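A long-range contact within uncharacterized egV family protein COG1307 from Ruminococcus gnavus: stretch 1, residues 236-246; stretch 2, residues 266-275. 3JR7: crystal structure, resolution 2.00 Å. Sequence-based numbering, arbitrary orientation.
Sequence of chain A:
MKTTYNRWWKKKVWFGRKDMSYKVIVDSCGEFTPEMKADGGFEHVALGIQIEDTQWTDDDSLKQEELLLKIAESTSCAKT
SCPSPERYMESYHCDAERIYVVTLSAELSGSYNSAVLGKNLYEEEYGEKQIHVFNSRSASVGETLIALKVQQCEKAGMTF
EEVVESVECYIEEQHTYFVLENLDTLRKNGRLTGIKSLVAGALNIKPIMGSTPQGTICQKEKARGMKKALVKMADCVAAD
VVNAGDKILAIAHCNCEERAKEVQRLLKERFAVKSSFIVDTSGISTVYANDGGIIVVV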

# COMPACT_ATOMS: atom_id res chain seq x y z
N CYS A 236 2.46 -9.69 16.80
CA CYS A 236 2.67 -8.23 16.77
C CYS A 236 1.40 -7.51 16.37
O CYS A 236 1.00 -6.50 16.99
N VAL A 237 0.74 -8.02 15.34
CA VAL A 237 -0.49 -7.40 14.86
C VAL A 237 -1.51 -7.41 15.98
O VAL A 237 -2.16 -6.39 16.28
N ALA A 238 -1.61 -8.57 16.64
CA ALA A 238 -2.58 -8.75 17.71
C ALA A 238 -2.31 -7.84 18.92
O ALA A 238 -3.25 -7.35 19.55
N ALA A 239 -1.03 -7.62 19.23
CA ALA A 239 -0.65 -6.74 20.36
C ALA A 239 -1.05 -5.26 20.16
O ALA A 239 -1.24 -4.55 21.14
N ASP A 240 -1.11 -4.81 18.91
CA ASP A 240 -1.38 -3.42 18.60
C ASP A 240 -2.85 -3.19 18.28
O ASP A 240 -3.32 -2.07 18.41
N VAL A 241 -3.58 -4.19 17.85
CA VAL A 241 -4.88 -3.90 17.24
C VAL A 241 -5.87 -3.48 18.34
O VAL A 241 -5.79 -4.01 19.45
N VAL A 242 -6.70 -2.47 18.06
CA VAL A 242 -7.80 -2.15 18.97
C VAL A 242 -9.07 -2.02 18.19
O VAL A 242 -9.05 -1.66 16.98
N ASN A 243 -10.17 -2.34 18.84
CA ASN A 243 -11.47 -2.28 18.19
C ASN A 243 -11.49 -3.04 16.84
O ASN A 243 -12.04 -2.54 15.86
N ALA A 244 -10.94 -4.25 16.82
CA ALA A 244 -10.75 -5.04 15.58
C ALA A 244 -12.07 -5.38 14.91
O ALA A 244 -12.13 -5.57 13.69
N GLY A 245 -13.13 -5.47 15.70
CA GLY A 245 -14.45 -5.73 15.18
C GLY A 245 -14.94 -4.63 14.24
O GLY A 245 -15.80 -4.87 13.41
N ASP A 246 -14.39 -3.43 14.36
CA ASP A 246 -14.75 -2.33 13.47
C ASP A 246 -13.91 -2.33 12.19
O ASP A 246 -14.09 -1.44 11.33
N LEU A 266 -3.80 -17.68 11.37
CA LEU A 266 -3.16 -17.29 12.63
C LEU A 266 -3.79 -16.03 13.22
O LEU A 266 -3.93 -15.92 14.41
N LEU A 267 -4.10 -15.06 12.38
CA LEU A 267 -4.67 -13.80 12.87
C LEU A 267 -6.04 -14.03 13.44
O LEU A 267 -6.40 -13.47 14.46
N LYS A 268 -6.81 -14.86 12.76
CA LYS A 268 -8.16 -15.19 13.21
C LYS A 268 -8.21 -15.92 14.55
O LYS A 268 -9.17 -15.81 15.28
N GLU A 269 -7.15 -16.65 14.87
CA GLU A 269 -7.03 -17.25 16.17
C GLU A 269 -6.83 -16.20 17.29
O GLU A 269 -7.11 -16.49 18.47
N ARG A 270 -6.29 -15.05 16.93
CA ARG A 270 -5.89 -14.03 17.87
C ARG A 270 -6.90 -12.89 18.08
O ARG A 270 -6.91 -12.31 19.12
N PHE A 271 -7.72 -12.57 17.09
CA PHE A 271 -8.75 -11.52 17.22
C PHE A 271 -9.77 -11.61 16.10
O PHE A 271 -9.51 -12.14 15.01
N ALA A 272 -10.94 -11.03 16.35
CA ALA A 272 -12.04 -11.07 15.39
C ALA A 272 -12.09 -9.74 14.64
O ALA A 272 -12.08 -8.68 15.24
N VAL A 273 -12.18 -9.79 13.32
CA VAL A 273 -12.27 -8.57 12.51
C VAL A 273 -13.60 -8.54 11.83
O VAL A 273 -14.28 -9.53 11.83
N LYS A 274 -13.96 -7.42 11.22
CA LYS A 274 -15.23 -7.31 10.55
C LYS A 274 -15.21 -8.24 9.38
O LYS A 274 -16.18 -8.95 9.13
N SER A 275 -14.09 -8.23 8.65
CA SER A 275 -13.87 -9.08 7.52
C SER A 275 -12.40 -8.97 7.13
O SER A 275 -11.66 -8.10 7.64

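A single aromatic ring can hold two distant pieces of a chain together when small side chains leave it a hollow of the right shape, and this contact from Ruminococcus gnavus is a compact example. Each stretch opens in a helix that began earlier in the chain and then runs out into irregular backbone. The bump is Phe271 of stretch 2, which points toward stretch 1 and has the p rotamer (chi1 54°, chi2 90°).

The hollow that receives it is built by Val237, Ala238, Val241 and Ala244. Val241, the first residue to leave helical geometry in stretch 1, takes the p rotamer and sets its CG1 over one face of the ring, 3.9 Å from the Phe271 centroid and only 11° off the ring normal, a CH-pi contact. The other three approach obliquely. Val237, in the t rotamer, brings CG1 to 3.7 Å from Phe271 CZ; Ala238 places CB 3.8 Å from Phe271 CD2; Ala244 CB sits 3.8 Å from Phe271 CD1. The ring lies close to the backbone of stretch 1 at Ala238, whose CA is 3.7 Å from Phe271 CE2.

The packing continues on the helical side. Leu267 has its CA-to-CB bond sideways, yet its m,t rotamer carries the end of the side chain nearer, so that CD2 reaches 3.8 Å from Val237 CB. Arg270, in the m rotamer, points toward stretch 1 and its CB is 3.8 Å from Ala238 CB, while its NH2 turns back to its own stretch, hydrogen-bonding Leu266 O at 2.9 Å and forming a salt bridge with Glu269 OE1 at 3.4 Å, where the hydrogen bond is weak.

Beyond the ring the backbones come close. Ala244 CB nestles 3.2 Å from Ala272 O, and Ala244 O receives a CA-H...O contact from Val273 CA, also at 3.2 Å. Val273 points away overall, in the m rotamer, although its CG1 still comes within 4.3 Å of Ala244 CB. Gly245 O lies 3.5 Å from Lys274 CB; a CB on Gly245 would point away, with room to spare.

No direct hydrogen bond joins the stretches, and the ring in its hollow is the main packing feature. The polar link is indirect: water 1 donates to Asp246 O at 3.1 Å and accepts from Lys274 NZ at 3.2 Å, bridging the two stretches.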

# COMPACT_ATOMS: atom_id res chain seq x y z
CB CYS A 236 3.75 -7.83 15.81
SG CYS A 236 5.40 -8.28 16.32
CB VAL A 237 -1.09 -8.14 13.66
CG1 VAL A 237 -2.38 -7.48 13.24
CG2 VAL A 237 -0.06 -8.22 12.50
CB ALA A 238 -2.66 -10.23 18.13
CB ALA A 239 0.85 -6.83 20.63
CB ASP A 240 -0.56 -2.94 17.39
CG ASP A 240 0.93 -2.88 17.65
OD1 ASP A 240 1.35 -2.73 18.83
OD2 ASP A 240 1.69 -2.97 16.64
CB VAL A 241 -5.42 -5.02 16.32
CG1 VAL A 241 -5.92 -6.26 17.14
CG2 VAL A 241 -6.58 -4.49 15.42
CB VAL A 242 -7.54 -0.84 19.77
CG1 VAL A 242 -6.34 -1.00 20.75
CG2 VAL A 242 -7.31 0.32 18.85
CB ASN A 243 -11.90 -0.81 17.98
CG ASN A 243 -11.89 0.03 19.31
OD1 ASN A 243 -11.30 1.13 19.37
ND2 ASN A 243 -12.54 -0.50 20.34
CB ALA A 244 -9.95 -6.31 15.86
CB ASP A 246 -14.54 -0.98 14.16
CG ASP A 246 -15.37 -0.82 15.43
OD1 ASP A 246 -16.48 -1.41 15.48
OD2 ASP A 246 -14.91 -0.10 16.37
CB LEU A 266 -1.65 -17.02 12.44
CG LEU A 266 -0.78 -18.23 12.05
CD1 LEU A 266 0.61 -17.76 11.53
CD2 LEU A 266 -0.65 -19.13 13.25
CB LEU A 267 -4.71 -12.75 11.75
CG LEU A 267 -3.32 -12.27 11.36
CD1 LEU A 267 -3.33 -11.61 9.97
CD2 LEU A 267 -2.67 -11.32 12.42
CB LYS A 268 -8.83 -16.05 12.17
CG LYS A 268 -10.28 -16.31 12.43
CD LYS A 268 -10.96 -16.86 11.16
CE LYS A 268 -12.44 -16.55 11.13
NZ LYS A 268 -13.20 -17.43 12.01
CB GLU A 269 -5.84 -18.22 16.21
CG GLU A 269 -5.89 -19.42 15.33
CD GLU A 269 -4.64 -20.29 15.48
OE1 GLU A 269 -3.46 -19.80 15.40
OE2 GLU A 269 -4.83 -21.50 15.68
CB ARG A 270 -4.51 -13.47 17.53
CG ARG A 270 -3.43 -14.52 17.55
CD ARG A 270 -2.22 -14.16 16.80
NE ARG A 270 -1.15 -15.01 17.26
CZ ARG A 270 -1.12 -16.31 17.09
NH1 ARG A 270 -0.13 -16.99 17.58
NH2 ARG A 270 -2.07 -16.93 16.43
CB PHE A 271 -8.14 -10.11 17.24
CG PHE A 271 -7.23 -9.79 16.06
CD1 PHE A 271 -7.75 -9.21 14.89
CD2 PHE A 271 -5.88 -10.04 16.14
CE1 PHE A 271 -6.92 -8.89 13.81
CE2 PHE A 271 -5.03 -9.73 15.08
CZ PHE A 271 -5.55 -9.18 13.90
CB ALA A 272 -13.40 -11.32 16.17
CB VAL A 273 -11.21 -8.55 11.41
CG1 VAL A 273 -9.86 -8.28 12.01
CG2 VAL A 273 -11.27 -9.84 10.60
CB LYS A 274 -15.43 -5.88 10.07
CG LYS A 274 -16.81 -5.66 9.39
CD LYS A 274 -16.80 -4.41 8.48
CE LYS A 274 -16.78 -3.12 9.27
NZ LYS A 274 -16.09 -2.01 8.49
CB SER A 275 -14.74 -8.67 6.31
OG SER A 275 -14.43 -7.35 5.87
O HOH W 1 -15.80 0.79 9.99